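Long-range contacts in type 2A phosphatase-associated protein 42 (Saccharomyces cerevisiae, PDB 2V0P), which inhibits the PP2A-type phosphatase Sit4, associates with PP2A catalytic subunits and takes part in TOR signalling that responds to the nitrogen source: residues Thr178-Leu183 and Leu205-His210; Leu123-Val128 and Phe211-Ile216; Leu81-Arg86 and Leu101-Lys106. All blocks are in the same frame, centred on the assembly; numbering follows the deposited sequence.

Interaction 1 (Thr178-Leu183 and Leu205-His210); sequences TKLHCL and LMRLHH. With ZN (zinc ion), chain C.
Met206, modelled as selenomethionine, fits between three side chains of 178-183. Met206 CG leans on the helix backbone at Leu180 and lies 3.8 Å from Leu180 CB. Leu183 CD1 meets Met206 CB at 3.7 Å, the two side chains crossing at about a right angle. With CG anti to the backbone N, Met206 bends at chi2 (62°) and chi3 (67°), folding its tip across the Lys179 chain. Met206 CE and Lys179 CE are only 3.5 Å apart, a tight carbon contact near the surface. Leu180 forks over the next turn: Leu180 CD1 lies 4.0 Å from Arg207 CA, while Leu180 CD2 reaches His210 CB at 3.6 Å. Helices 156-186 and 199-231 are neighbours in sequence in the tetratricopeptide repeat-like fold of this N-terminal domain; segments 178-183 and 205-210 on them run roughly antiparallel (148°, axes 9.3 Å apart). No hydrogen bond crosses between the segments. Beyond this apolar seam, the Arg207 guanidinium forms a salt bridge with Glu184, a turn past Leu180, and Leu203 backs Leu180 and Leu183. Cys182 SG carries a zinc ion on a different side of the helix from Met206; the modelled SG-ZN separation, 1.4 Å, is too short for an accurate zinc-sulphur bond length.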
ATOM      1  N   THR A 178      20.609   6.079  18.606  1.00 38.61           N
ATOM      2  CA  THR A 178      21.042   6.715  19.828  1.00 39.81           C
ATOM      3  C   THR A 178      22.531   6.491  20.058  1.00 38.02           C
ATOM      4  O   THR A 178      23.218   7.424  20.415  1.00 39.16           O
ATOM      5  CB  THR A 178      20.229   6.234  21.059  1.00 39.84           C
ATOM      6  OG1 THR A 178      18.838   6.408  20.783  1.00 44.33           O
ATOM      7  CG2 THR A 178      20.575   7.029  22.290  1.00 41.86           C
ATOM      8  N   LYS A 179      23.020   5.274  19.857  1.00 37.07           N
ATOM      9  CA  LYS A 179      24.452   5.010  19.981  1.00 38.40           C
ATOM     10  C   LYS A 179      25.263   5.872  18.992  1.00 37.22           C
ATOM     11  O   LYS A 179      26.272   6.479  19.367  1.00 37.84           O
ATOM     12  CB  LYS A 179      24.774   3.522  19.832  1.00 38.86           C
ATOM     13  CG  LYS A 179      24.479   2.708  21.077  1.00 43.88           C
ATOM     14  CD  LYS A 179      24.275   1.213  20.764  1.00 48.47           C
ATOM     15  CE  LYS A 179      25.589   0.484  20.458  1.00 51.04           C
ATOM     16  NZ  LYS A 179      25.405  -0.996  20.261  1.00 51.43           N
ATOM     17  N   LEU A 180      24.787   5.969  17.765  1.00 36.21           N
ATOM     18  CA  LEU A 180      25.408   6.849  16.751  1.00 36.25           C
ATOM     19  C   LEU A 180      25.386   8.325  17.151  1.00 37.22           C
ATOM     20  O   LEU A 180      26.383   9.046  17.049  1.00 37.00           O
ATOM     21  CB  LEU A 180      24.727   6.636  15.404  1.00 36.75           C
ATOM     22  CG  LEU A 180      25.139   7.547  14.240  1.00 34.83           C
ATOM     23  CD1 LEU A 180      26.647   7.538  14.067  1.00 38.14           C
ATOM     24  CD2 LEU A 180      24.480   7.117  13.011  1.00 36.15           C
ATOM     25  N   HIS A 181      24.238   8.765  17.641  1.00 38.54           N
ATOM     26  CA  HIS A 181      24.068  10.108  18.143  1.00 39.69           C
ATOM     27  C   HIS A 181      25.082  10.429  19.254  1.00 39.52           C
ATOM     28  O   HIS A 181      25.812  11.416  19.137  1.00 39.92           O
ATOM     29  CB  HIS A 181      22.608  10.278  18.620  1.00 40.68           C
ATOM     30  CG  HIS A 181      22.202  11.690  18.891  1.00 42.21           C
ATOM     31  ND1 HIS A 181      22.622  12.753  18.119  1.00 46.03           N
ATOM     32  CD2 HIS A 181      21.397  12.214  19.842  1.00 44.69           C
ATOM     33  CE1 HIS A 181      22.107  13.871  18.595  1.00 42.49           C
ATOM     34  NE2 HIS A 181      21.352  13.570  19.632  1.00 45.41           N
ATOM     35  N   CYS A 182      25.149   9.620  20.314  1.00 40.44           N
ATOM     36  CA  CYS A 182      26.071   9.936  21.439  1.00 39.97           C
ATOM     37  C   CYS A 182      27.558   9.960  20.922  1.00 39.81           C
ATOM     38  O   CYS A 182      28.337  10.817  21.331  1.00 40.97           O
ATOM     39  CB  CYS A 182      25.792   9.104  22.753  1.00 40.38           C
ATOM     40  SG  CYS A 182      25.044   9.944  24.418  1.00 43.67           S
ATOM     41  N   LEU A 183      27.912   9.073  19.997  1.00 38.49           N
ATOM     42  CA  LEU A 183      29.238   9.072  19.316  1.00 38.49           C
ATOM     43  C   LEU A 183      29.557  10.345  18.548  1.00 38.14           C
ATOM     44  O   LEU A 183      30.570  10.980  18.825  1.00 38.02           O
ATOM     45  CB  LEU A 183      29.426   7.856  18.437  1.00 36.80           C
ATOM     46  CG  LEU A 183      29.787   6.551  19.131  1.00 36.69           C
ATOM     47  CD1 LEU A 183      29.598   5.369  18.215  1.00 37.29           C
ATOM     48  CD2 LEU A 183      31.181   6.568  19.714  1.00 41.28           C
ATOM     49  N   LEU A 205      31.936   2.875  11.866  1.00 30.34           N
ATOM     50  CA  LEU A 205      31.307   1.581  11.967  1.00 32.15           C
ATOM     51  C   LEU A 205      29.867   1.689  12.444  1.00 31.73           C
ATOM     52  O   LEU A 205      29.074   0.984  11.931  1.00 30.70           O
ATOM     53  CB  LEU A 205      32.059   0.628  12.855  1.00 32.89           C
ATOM     54  CG  LEU A 205      33.434   0.239  12.272  1.00 30.48           C
ATOM     55  CD1 LEU A 205      34.258  -0.379  13.331  1.00 34.51           C
ATOM     56  CD2 LEU A 205      33.267  -0.692  11.087  1.00 31.46           C
HETATM   57  N   MSE A 206      29.609   2.499  13.467  1.00 32.46           N
HETATM   58  CA  MSE A 206      28.243   2.718  13.988  1.00 35.45           C
HETATM   59  C   MSE A 206      27.398   3.397  12.918  1.00 35.74           C
HETATM   60  O   MSE A 206      26.178   3.185  12.826  1.00 37.20           O
HETATM   61  CB  MSE A 206      28.254   3.555  15.278  1.00 34.55           C
HETATM   62  CG  MSE A 206      26.896   3.599  16.026  1.00 40.28           C
HETATM   63 SE   MSE A 206      26.374   1.803  16.616  1.00 44.89          SE
HETATM   64  CE  MSE A 206      27.763   1.471  17.955  1.00 45.20           C
ATOM     65  N   ARG A 207      28.027   4.266  12.150  1.00 35.02           N
ATOM     66  CA  ARG A 207      27.312   4.927  11.114  1.00 36.48           C
ATOM     67  C   ARG A 207      26.832   3.859  10.063  1.00 36.14           C
ATOM     68  O   ARG A 207      25.654   3.802   9.702  1.00 34.91           O
ATOM     69  CB  ARG A 207      28.138   6.097  10.601  1.00 35.61           C
ATOM     70  CG  ARG A 207      27.567   6.844   9.443  1.00 43.36           C
ATOM     71  CD  ARG A 207      28.368   8.115   9.251  1.00 47.99           C
ATOM     72  NE  ARG A 207      28.134   9.022  10.368  1.00 52.65           N
ATOM     73  CZ  ARG A 207      28.997   9.929  10.815  1.00 54.78           C
ATOM     74  NH1 ARG A 207      30.202  10.074  10.260  1.00 56.72           N
ATOM     75  NH2 ARG A 207      28.649  10.693  11.841  1.00 57.34           N
ATOM     76  N   LEU A 208      27.714   2.949   9.661  1.00 36.00           N
ATOM     77  CA  LEU A 208      27.301   1.896   8.733  1.00 35.63           C
ATOM     78  C   LEU A 208      26.149   1.076   9.355  1.00 35.14           C
ATOM     79  O   LEU A 208      25.218   0.687   8.682  1.00 35.65           O
ATOM     80  CB  LEU A 208      28.488   0.986   8.357  1.00 36.13           C
ATOM     81  CG  LEU A 208      29.503   1.759   7.523  1.00 28.65           C
ATOM     82  CD1 LEU A 208      30.731   0.839   7.306  1.00 35.10           C
ATOM     83  CD2 LEU A 208      29.028   2.222   6.196  1.00 37.75           C
ATOM     84  N   HIS A 209      26.262   0.815  10.651  1.00 36.01           N
ATOM     85  CA  HIS A 209      25.268   0.040  11.361  1.00 34.64           C
ATOM     86  C   HIS A 209      23.877   0.711  11.191  1.00 32.22           C
ATOM     87  O   HIS A 209      22.964   0.033  10.881  1.00 34.73           O
ATOM     88  CB  HIS A 209      25.663  -0.090  12.835  1.00 35.99           C
ATOM     89  CG  HIS A 209      24.963  -1.200  13.546  1.00 39.05           C
ATOM     90  ND1 HIS A 209      25.439  -1.753  14.718  1.00 39.69           N
ATOM     91  CD2 HIS A 209      23.857  -1.904  13.217  1.00 35.67           C
ATOM     92  CE1 HIS A 209      24.615  -2.710  15.105  1.00 41.63           C
ATOM     93  NE2 HIS A 209      23.659  -2.824  14.207  1.00 36.34           N
ATOM     94  N   HIS A 210      23.798   2.027  11.330  1.00 30.84           N
ATOM     95  CA  HIS A 210      22.569   2.770  11.344  1.00 33.34           C
ATOM     96  C   HIS A 210      22.068   2.710   9.911  1.00 33.18           C
ATOM     97  O   HIS A 210      20.924   2.416   9.700  1.00 33.56           O
ATOM     98  CB  HIS A 210      22.811   4.187  11.829  1.00 32.31           C
ATOM     99  CG  HIS A 210      21.742   5.146  11.473  1.00 36.03           C
ATOM    100  ND1 HIS A 210      21.945   6.196  10.603  1.00 45.51           N
ATOM    101  CD2 HIS A 210      20.436   5.193  11.817  1.00 40.91           C
ATOM    102  CE1 HIS A 210      20.811   6.853  10.435  1.00 43.65           C
ATOM    103  NE2 HIS A 210      19.881   6.265  11.164  1.00 44.22           N
TER
HETATM  104 ZN    ZN C1235      24.078  10.982  24.400  1.00 81.66          ZN

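Interaction 2 (Leu123-Val128 and Phe211-Ile216)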
ATOM      1  N   LEU A 123      29.862  -7.597   8.697  1.00 36.09           N
ATOM      2  CA  LEU A 123      29.437  -6.460   9.479  1.00 36.30           C
ATOM      3  C   LEU A 123      27.929  -6.411   9.702  1.00 36.49           C
ATOM      4  O   LEU A 123      27.448  -5.637  10.494  1.00 37.12           O
ATOM      5  CB  LEU A 123      29.919  -5.132   8.873  1.00 37.61           C
ATOM      6  CG  LEU A 123      31.397  -4.781   9.056  1.00 40.71           C
ATOM      7  CD1 LEU A 123      31.808  -3.600   8.193  1.00 43.68           C
ATOM      8  CD2 LEU A 123      31.681  -4.516  10.533  1.00 43.46           C
ATOM      9  N   LEU A 124      27.202  -7.284   9.051  1.00 36.38           N
ATOM     10  CA  LEU A 124      25.768  -7.125   8.978  1.00 37.42           C
ATOM     11  C   LEU A 124      25.042  -7.618  10.262  1.00 36.11           C
ATOM     12  O   LEU A 124      25.089  -8.769  10.599  1.00 38.27           O
ATOM     13  CB  LEU A 124      25.241  -7.767   7.678  1.00 37.11           C
ATOM     14  CG  LEU A 124      23.851  -7.283   7.186  1.00 37.79           C
ATOM     15  CD1 LEU A 124      23.788  -5.774   7.029  1.00 37.25           C
ATOM     16  CD2 LEU A 124      23.447  -7.976   5.899  1.00 36.20           C
ATOM     17  N   ASP A 125      24.434  -6.699  10.978  1.00 36.48           N
ATOM     18  CA  ASP A 125      23.449  -7.004  12.015  1.00 37.66           C
ATOM     19  C   ASP A 125      22.614  -8.238  11.627  1.00 37.07           C
ATOM     20  O   ASP A 125      22.096  -8.307  10.518  1.00 37.27           O
ATOM     21  CB  ASP A 125      22.526  -5.794  12.166  1.00 39.21           C
ATOM     22  CG  ASP A 125      21.716  -5.822  13.447  1.00 40.50           C
ATOM     23  OD1 ASP A 125      21.082  -6.855  13.724  1.00 44.42           O
ATOM     24  OD2 ASP A 125      21.695  -4.800  14.162  1.00 41.11           O
ATOM     25  N   PRO A 126      22.475  -9.212  12.530  1.00 38.16           N
ATOM     26  CA  PRO A 126      21.778 -10.403  12.080  1.00 37.93           C
ATOM     27  C   PRO A 126      20.283 -10.132  11.773  1.00 36.81           C
ATOM     28  O   PRO A 126      19.702 -10.834  10.970  1.00 37.38           O
ATOM     29  CB  PRO A 126      21.984 -11.375  13.221  1.00 37.72           C
ATOM     30  CG  PRO A 126      22.165 -10.523  14.412  1.00 39.86           C
ATOM     31  CD  PRO A 126      22.857  -9.301  13.950  1.00 37.91           C
ATOM     32  N   LEU A 127      19.699  -9.109  12.385  1.00 36.35           N
ATOM     33  CA  LEU A 127      18.355  -8.686  12.103  1.00 35.93           C
ATOM     34  C   LEU A 127      18.238  -8.278  10.628  1.00 37.10           C
ATOM     35  O   LEU A 127      17.232  -8.557   9.946  1.00 36.60           O
ATOM     36  CB  LEU A 127      17.982  -7.513  12.997  1.00 36.87           C
ATOM     37  CG  LEU A 127      16.513  -7.007  12.968  1.00 40.08           C
ATOM     38  CD1 LEU A 127      16.121  -6.328  14.264  1.00 42.49           C
ATOM     39  CD2 LEU A 127      16.260  -6.061  11.807  1.00 41.84           C
ATOM     40  N   VAL A 128      19.276  -7.609  10.133  1.00 36.97           N
ATOM     41  CA  VAL A 128      19.237  -7.120   8.763  1.00 35.78           C
ATOM     42  C   VAL A 128      19.565  -8.248   7.856  1.00 35.14           C
ATOM     43  O   VAL A 128      18.961  -8.390   6.801  1.00 38.04           O
ATOM     44  CB  VAL A 128      20.178  -5.919   8.556  1.00 36.74           C
ATOM     45  CG1 VAL A 128      20.219  -5.489   7.068  1.00 36.37           C
ATOM     46  CG2 VAL A 128      19.732  -4.750   9.394  1.00 39.33           C
ATOM     47  N   PHE A 211      22.988   2.906   8.950  1.00 32.51           N
ATOM     48  CA  PHE A 211      22.649   2.774   7.533  1.00 34.36           C
ATOM     49  C   PHE A 211      21.992   1.444   7.127  1.00 34.37           C
ATOM     50  O   PHE A 211      21.007   1.441   6.369  1.00 36.68           O
ATOM     51  CB  PHE A 211      23.848   3.116   6.662  1.00 33.44           C
ATOM     52  CG  PHE A 211      24.332   4.503   6.823  1.00 31.14           C
ATOM     53  CD1 PHE A 211      23.577   5.469   7.400  1.00 33.54           C
ATOM     54  CD2 PHE A 211      25.600   4.859   6.284  1.00 35.19           C
ATOM     55  CE1 PHE A 211      24.048   6.808   7.501  1.00 39.17           C
ATOM     56  CE2 PHE A 211      26.069   6.142   6.369  1.00 32.77           C
ATOM     57  CZ  PHE A 211      25.316   7.129   6.981  1.00 37.71           C
ATOM     58  N   SER A 212      22.504   0.330   7.625  1.00 33.94           N
ATOM     59  CA  SER A 212      21.971  -0.953   7.305  1.00 33.82           C
ATOM     60  C   SER A 212      20.528  -1.101   7.844  1.00 34.45           C
ATOM     61  O   SER A 212      19.691  -1.666   7.158  1.00 37.30           O
ATOM     62  CB  SER A 212      22.877  -2.078   7.830  1.00 34.81           C
ATOM     63  OG  SER A 212      22.671  -2.242   9.199  1.00 33.97           O
ATOM     64  N   LEU A 213      20.246  -0.558   9.016  1.00 31.99           N
ATOM     65  CA  LEU A 213      18.908  -0.592   9.547  1.00 35.30           C
ATOM     66  C   LEU A 213      17.990   0.356   8.700  1.00 34.91           C
ATOM     67  O   LEU A 213      16.975  -0.088   8.279  1.00 36.83           O
ATOM     68  CB  LEU A 213      18.901  -0.285  11.021  1.00 33.45           C
ATOM     69  CG  LEU A 213      19.569  -1.454  11.798  1.00 34.62           C
ATOM     70  CD1 LEU A 213      20.114  -0.924  13.056  1.00 34.36           C
ATOM     71  CD2 LEU A 213      18.550  -2.575  12.115  1.00 37.46           C
ATOM     72  N   ASP A 214      18.399   1.600   8.458  1.00 33.97           N
ATOM     73  CA  ASP A 214      17.679   2.543   7.645  1.00 37.59           C
ATOM     74  C   ASP A 214      17.315   1.921   6.324  1.00 35.66           C
ATOM     75  O   ASP A 214      16.211   2.075   5.890  1.00 41.64           O
ATOM     76  CB  ASP A 214      18.538   3.807   7.360  1.00 38.74           C
ATOM     77  CG  ASP A 214      17.718   4.944   6.695  1.00 40.92           C
ATOM     78  OD1 ASP A 214      16.632   5.282   7.238  1.00 46.92           O
ATOM     79  OD2 ASP A 214      18.156   5.495   5.657  1.00 41.86           O
ATOM     80  N   THR A 215      18.242   1.199   5.712  1.00 35.85           N
ATOM     81  CA  THR A 215      18.094   0.511   4.412  1.00 36.55           C
ATOM     82  C   THR A 215      16.863  -0.383   4.364  1.00 36.16           C
ATOM     83  O   THR A 215      16.135  -0.378   3.387  1.00 37.65           O
ATOM     84  CB  THR A 215      19.406  -0.275   4.047  1.00 37.36           C
ATOM     85  OG1 THR A 215      20.407   0.683   3.820  1.00 36.58           O
ATOM     86  CG2 THR A 215      19.303  -1.124   2.788  1.00 36.72           C
ATOM     87  N   ILE A 216      16.617  -1.145   5.421  1.00 34.33           N
ATOM     88  CA  ILE A 216      15.463  -2.002   5.397  1.00 33.50           C
ATOM     89  C   ILE A 216      14.185  -1.148   5.174  1.00 30.78           C
ATOM     90  O   ILE A 216      13.395  -1.520   4.380  1.00 29.28           O
ATOM     91  CB  ILE A 216      15.357  -2.914   6.646  1.00 34.34           C
ATOM     92  CG1 ILE A 216      16.509  -3.937   6.695  1.00 31.32           C
ATOM     93  CG2 ILE A 216      13.975  -3.592   6.708  1.00 35.70           C
ATOM     94  CD1 ILE A 216      16.698  -4.804   5.516  1.00 30.78           C
TER
HETATM   95  O   HOH W   1      24.869  -3.860  10.273  1.00 33.05           O
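An N-capped helix start is packed against the middle of a long helix: Asp125 opens helix 126-133, and helix 199-231 passes beside it. Asp125 OD1 caps the first turn, accepting from Leu127 N at 3.0 Å through its anti lone pair (N-H...O angle 149°), which closes an Asx turn around Pro126. The other carboxylate oxygen, OD2, is taken by His209 and by Arg172 of helix 156-186, so both oxygens of this buried group are engaged and its negative charge is probably stabilised. On the backbone side, Asp125 N donates to a water at 3.0 Å, and the same water donates to Ser212 OG at 2.9 Å, bridging the segments where no direct hydrogen bond does. Ser212 OG, held at chi1 78° in the crowded position between N and the carbonyl carbon, also bonds His209 O one turn back. Apolar contact centres on Val128, whose methyls divide the work. Val128 CG2 touches Leu213 CD2 at 3.7 Å and lies over Ser212 O, whereas Val128 CG1 slides past Ile216 CD1 at 3.9 Å. Leu124 CD1 adds a contact to Ser212 CB (3.9 Å). Capping, a bridging water and a valine-centred apolar patch thus dock a short helix on a long one inside the all-helical, tetratricopeptide repeat-like fold.

Interaction 3 (Leu81-Arg86 and Leu101-Lys106)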
ATOM      1  N   LEU A  81      19.792   6.001  -1.837  1.00 31.83           N
ATOM      2  CA  LEU A  81      19.094   7.161  -1.409  1.00 34.54           C
ATOM      3  C   LEU A  81      18.894   8.205  -2.561  1.00 34.22           C
ATOM      4  O   LEU A  81      17.814   8.803  -2.711  1.00 35.12           O
ATOM      5  CB  LEU A  81      19.816   7.794  -0.268  1.00 33.75           C
ATOM      6  CG  LEU A  81      19.888   7.113   1.077  1.00 35.66           C
ATOM      7  CD1 LEU A  81      20.713   7.984   1.947  1.00 38.28           C
ATOM      8  CD2 LEU A  81      18.464   6.915   1.643  1.00 36.24           C
ATOM      9  N   LEU A  82      19.933   8.414  -3.350  1.00 34.91           N
ATOM     10  CA  LEU A  82      19.841   9.412  -4.406  1.00 33.55           C
ATOM     11  C   LEU A  82      18.964   8.956  -5.549  1.00 33.01           C
ATOM     12  O   LEU A  82      18.160   9.725  -5.998  1.00 33.83           O
ATOM     13  CB  LEU A  82      21.249   9.757  -4.945  1.00 36.40           C
ATOM     14  CG  LEU A  82      22.197  10.362  -3.909  1.00 28.20           C
ATOM     15  CD1 LEU A  82      23.613  10.190  -4.450  1.00 40.88           C
ATOM     16  CD2 LEU A  82      21.975  11.743  -3.724  1.00 28.21           C
ATOM     17  N   ILE A  83      19.156   7.735  -6.018  1.00 33.01           N
ATOM     18  CA  ILE A  83      18.410   7.182  -7.104  1.00 35.14           C
ATOM     19  C   ILE A  83      16.892   7.118  -6.795  1.00 35.38           C
ATOM     20  O   ILE A  83      16.099   7.422  -7.622  1.00 35.54           O
ATOM     21  CB  ILE A  83      18.932   5.808  -7.511  1.00 36.57           C
ATOM     22  CG1 ILE A  83      20.390   5.922  -8.005  1.00 34.61           C
ATOM     23  CG2 ILE A  83      18.079   5.237  -8.685  1.00 36.95           C
ATOM     24  CD1 ILE A  83      20.969   4.721  -8.340  1.00 34.77           C
ATOM     25  N   SER A  84      16.513   6.766  -5.578  1.00 35.68           N
ATOM     26  CA  SER A  84      15.065   6.665  -5.292  1.00 35.99           C
ATOM     27  C   SER A  84      14.340   8.001  -5.492  1.00 35.35           C
ATOM     28  O   SER A  84      13.105   8.041  -5.601  1.00 33.92           O
ATOM     29  CB  SER A  84      14.859   6.132  -3.878  1.00 34.69           C
ATOM     30  OG  SER A  84      15.245   7.084  -2.953  1.00 32.39           O
ATOM     31  N   ARG A  85      15.129   9.086  -5.610  1.00 35.05           N
ATOM     32  CA  ARG A  85      14.618  10.414  -5.649  1.00 33.13           C
ATOM     33  C   ARG A  85      14.496  11.011  -7.105  1.00 32.50           C
ATOM     34  O   ARG A  85      13.945  12.058  -7.275  1.00 28.58           O
ATOM     35  CB  ARG A  85      15.454  11.329  -4.759  1.00 33.67           C
ATOM     36  CG  ARG A  85      15.147  11.321  -3.309  1.00 34.25           C
ATOM     37  CD  ARG A  85      16.301  11.833  -2.463  1.00 38.50           C
ATOM     38  NE  ARG A  85      15.891  11.920  -1.060  1.00 36.16           N
ATOM     39  CZ  ARG A  85      15.833  10.899  -0.224  1.00 36.22           C
ATOM     40  NH1 ARG A  85      16.213   9.691  -0.598  1.00 37.45           N
ATOM     41  NH2 ARG A  85      15.395  11.078   1.017  1.00 44.06           N
ATOM     42  N   ARG A  86      15.030  10.298  -8.084  1.00 32.48           N
ATOM     43  CA  ARG A  86      14.993  10.662  -9.481  1.00 34.78           C
ATOM     44  C   ARG A  86      13.560  10.599 -10.009  1.00 33.54           C
ATOM     45  O   ARG A  86      12.802   9.763  -9.601  1.00 31.79           O
ATOM     46  CB  ARG A  86      15.900   9.724 -10.272  1.00 36.02           C
ATOM     47  CG  ARG A  86      17.379  10.013 -10.025  1.00 37.12           C
ATOM     48  CD  ARG A  86      17.826  11.237 -10.864  1.00 40.18           C
ATOM     49  NE  ARG A  86      17.985  10.952 -12.277  1.00 38.92           N
ATOM     50  CZ  ARG A  86      17.590  11.770 -13.261  1.00 42.99           C
ATOM     51  NH1 ARG A  86      16.983  12.918 -12.990  1.00 41.50           N
ATOM     52  NH2 ARG A  86      17.792  11.434 -14.531  1.00 42.94           N
ATOM     53  N   LEU A 101       9.685   3.491 -12.138  1.00 32.49           N
ATOM     54  CA  LEU A 101       9.793   2.110 -11.703  1.00 32.16           C
ATOM     55  C   LEU A 101      11.214   1.658 -11.849  1.00 33.18           C
ATOM     56  O   LEU A 101      11.756   0.972 -10.978  1.00 32.53           O
ATOM     57  CB  LEU A 101       8.878   1.209 -12.526  1.00 31.51           C
ATOM     58  CG  LEU A 101       7.351   1.499 -12.544  1.00 30.97           C
ATOM     59  CD1 LEU A 101       6.698   0.404 -13.198  1.00 25.86           C
ATOM     60  CD2 LEU A 101       6.836   1.713 -11.165  1.00 30.80           C
ATOM     61  N   ILE A 102      11.834   2.073 -12.961  1.00 31.90           N
ATOM     62  CA  ILE A 102      13.255   1.822 -13.154  1.00 33.01           C
ATOM     63  C   ILE A 102      14.130   2.431 -12.019  1.00 30.95           C
ATOM     64  O   ILE A 102      14.888   1.717 -11.453  1.00 32.93           O
ATOM     65  CB  ILE A 102      13.725   2.298 -14.516  1.00 29.41           C
ATOM     66  CG1 ILE A 102      13.275   1.310 -15.552  1.00 34.49           C
ATOM     67  CG2 ILE A 102      15.317   2.410 -14.516  1.00 35.13           C
ATOM     68  CD1 ILE A 102      13.254   1.876 -16.969  1.00 37.84           C
ATOM     69  N   TYR A 103      13.992   3.712 -11.710  1.00 30.29           N
ATOM     70  CA  TYR A 103      14.589   4.316 -10.564  1.00 33.64           C
ATOM     71  C   TYR A 103      14.402   3.529  -9.249  1.00 33.17           C
ATOM     72  O   TYR A 103      15.392   3.293  -8.530  1.00 32.73           O
ATOM     73  CB  TYR A 103      14.155   5.780 -10.385  1.00 34.46           C
ATOM     74  CG  TYR A 103      14.556   6.656 -11.572  1.00 36.59           C
ATOM     75  CD1 TYR A 103      15.758   6.461 -12.257  1.00 36.30           C
ATOM     76  CD2 TYR A 103      13.689   7.635 -12.045  1.00 39.13           C
ATOM     77  CE1 TYR A 103      16.111   7.293 -13.366  1.00 37.48           C
ATOM     78  CE2 TYR A 103      14.028   8.436 -13.145  1.00 36.90           C
ATOM     79  CZ  TYR A 103      15.199   8.260 -13.799  1.00 38.75           C
ATOM     80  OH  TYR A 103      15.461   9.089 -14.895  1.00 39.62           O
ATOM     81  N   LEU A 104      13.182   3.063  -8.979  1.00 31.39           N
ATOM     82  CA  LEU A 104      12.934   2.401  -7.702  1.00 31.52           C
ATOM     83  C   LEU A 104      13.623   1.066  -7.678  1.00 30.59           C
ATOM     84  O   LEU A 104      14.089   0.687  -6.636  1.00 30.25           O
ATOM     85  CB  LEU A 104      11.428   2.270  -7.333  1.00 30.02           C
ATOM     86  CG  LEU A 104      10.725   3.601  -7.157  1.00 32.09           C
ATOM     87  CD1 LEU A 104       9.180   3.438  -7.096  1.00 37.00           C
ATOM     88  CD2 LEU A 104      11.261   4.441  -6.051  1.00 34.44           C
ATOM     89  N   LYS A 105      13.645   0.398  -8.814  1.00 29.23           N
ATOM     90  CA  LYS A 105      14.335  -0.862  -9.012  1.00 32.72           C
ATOM     91  C   LYS A 105      15.850  -0.691  -8.763  1.00 32.14           C
ATOM     92  O   LYS A 105      16.473  -1.416  -7.968  1.00 30.87           O
ATOM     93  CB  LYS A 105      14.106  -1.342 -10.450  1.00 33.16           C
ATOM     94  CG  LYS A 105      14.675  -2.682 -10.748  1.00 39.49           C
ATOM     95  CD  LYS A 105      14.046  -3.294 -11.987  1.00 46.27           C
ATOM     96  CE  LYS A 105      14.058  -4.827 -11.924  1.00 51.70           C
ATOM     97  NZ  LYS A 105      13.162  -5.384 -10.841  1.00 54.51           N
ATOM     98  N   LYS A 106      16.399   0.296  -9.438  1.00 34.15           N
ATOM     99  CA  LYS A 106      17.834   0.646  -9.296  1.00 34.36           C
ATOM    100  C   LYS A 106      18.217   1.091  -7.877  1.00 34.70           C
ATOM    101  O   LYS A 106      19.245   0.682  -7.396  1.00 35.66           O
ATOM    102  CB  LYS A 106      18.206   1.718 -10.312  1.00 36.22           C
ATOM    103  CG  LYS A 106      18.168   1.258 -11.739  1.00 40.03           C
ATOM    104  CD  LYS A 106      19.030   0.019 -11.978  1.00 48.11           C
ATOM    105  CE  LYS A 106      19.527  -0.011 -13.418  1.00 52.12           C
ATOM    106  NZ  LYS A 106      19.843  -1.400 -13.871  1.00 56.12           N
TER
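Arg86 lays its CB over the centre of one face of the Tyr103 ring, 3.5 Å from the centroid and 10° off the ring normal, a well-centred CH-pi contact. Arg86 O, on the same side of the ring plane but beyond its rim, is 3.4 Å from Tyr103 CD2. From there the arginine curls, bent at both chi2 (-79°) and chi3, so that its guanidinium ends beside the phenol instead of extending outward. Tyr103 OH sits over the face of that guanidinium, 3.3 Å from Arg86 NH2; the angle is too poor for a hydrogen bond, and the two planes are 45° apart. The polar end of Arg86 is held from elsewhere, NH1 bonding Gln32 of helix 29-52, while Leu35 and Ile39 of that helix pack on its chain.

Further along the contact, Ile83 CG2, anti to its own backbone N, presses on Tyr103 O at 3.3 Å and reaches Lys106 CB at 3.9 Å. Leu104, near a bound zinc ion, brings CD2 to Ser84 O at 4.1 Å. The chain turns here: Ile83 to Arg86 form a type I beta turn, with Arg86 N bonded to Ile83 O. Arg85 folds back to give NH1 to Leu81 O at 2.8 Å, the oxygen lying in the guanidinium plane. Lys100, just ahead of 101-106, bonds both Ser84 O and Arg86 O, tying the turn to the partner helix. Arg85 also packs against Lys154 of the second subunit. The turn after helix 75-83 meets Tyr103, while Ile83 at the helix's end touches Lys106 and Ser110 further along helix 93-120, consistent with successive helices packed antiparallel, as in the tetratricopeptide repeat-like fold described for this domain.

Interactions 1 and 2 use successive segments of helix 199-231, their centres 12 Å apart. Interaction 1, partly buried, sets the helix against 156-186 by aliphatic and selenomethionine packing, whereas interaction 2 is the most buried and adds water and a charged cap. They meet where His209, from the first, bonds Asp125 of the second, and where Leu205 packs on Leu123. Interaction 3 is a surface contact on the opposite side of the chain's centre, held by an arginine-tyrosine overlap and a turn. It touches interaction 2 through Leu81 and Asp214 but stays about 9 Å, between nearest atoms, from interaction 1.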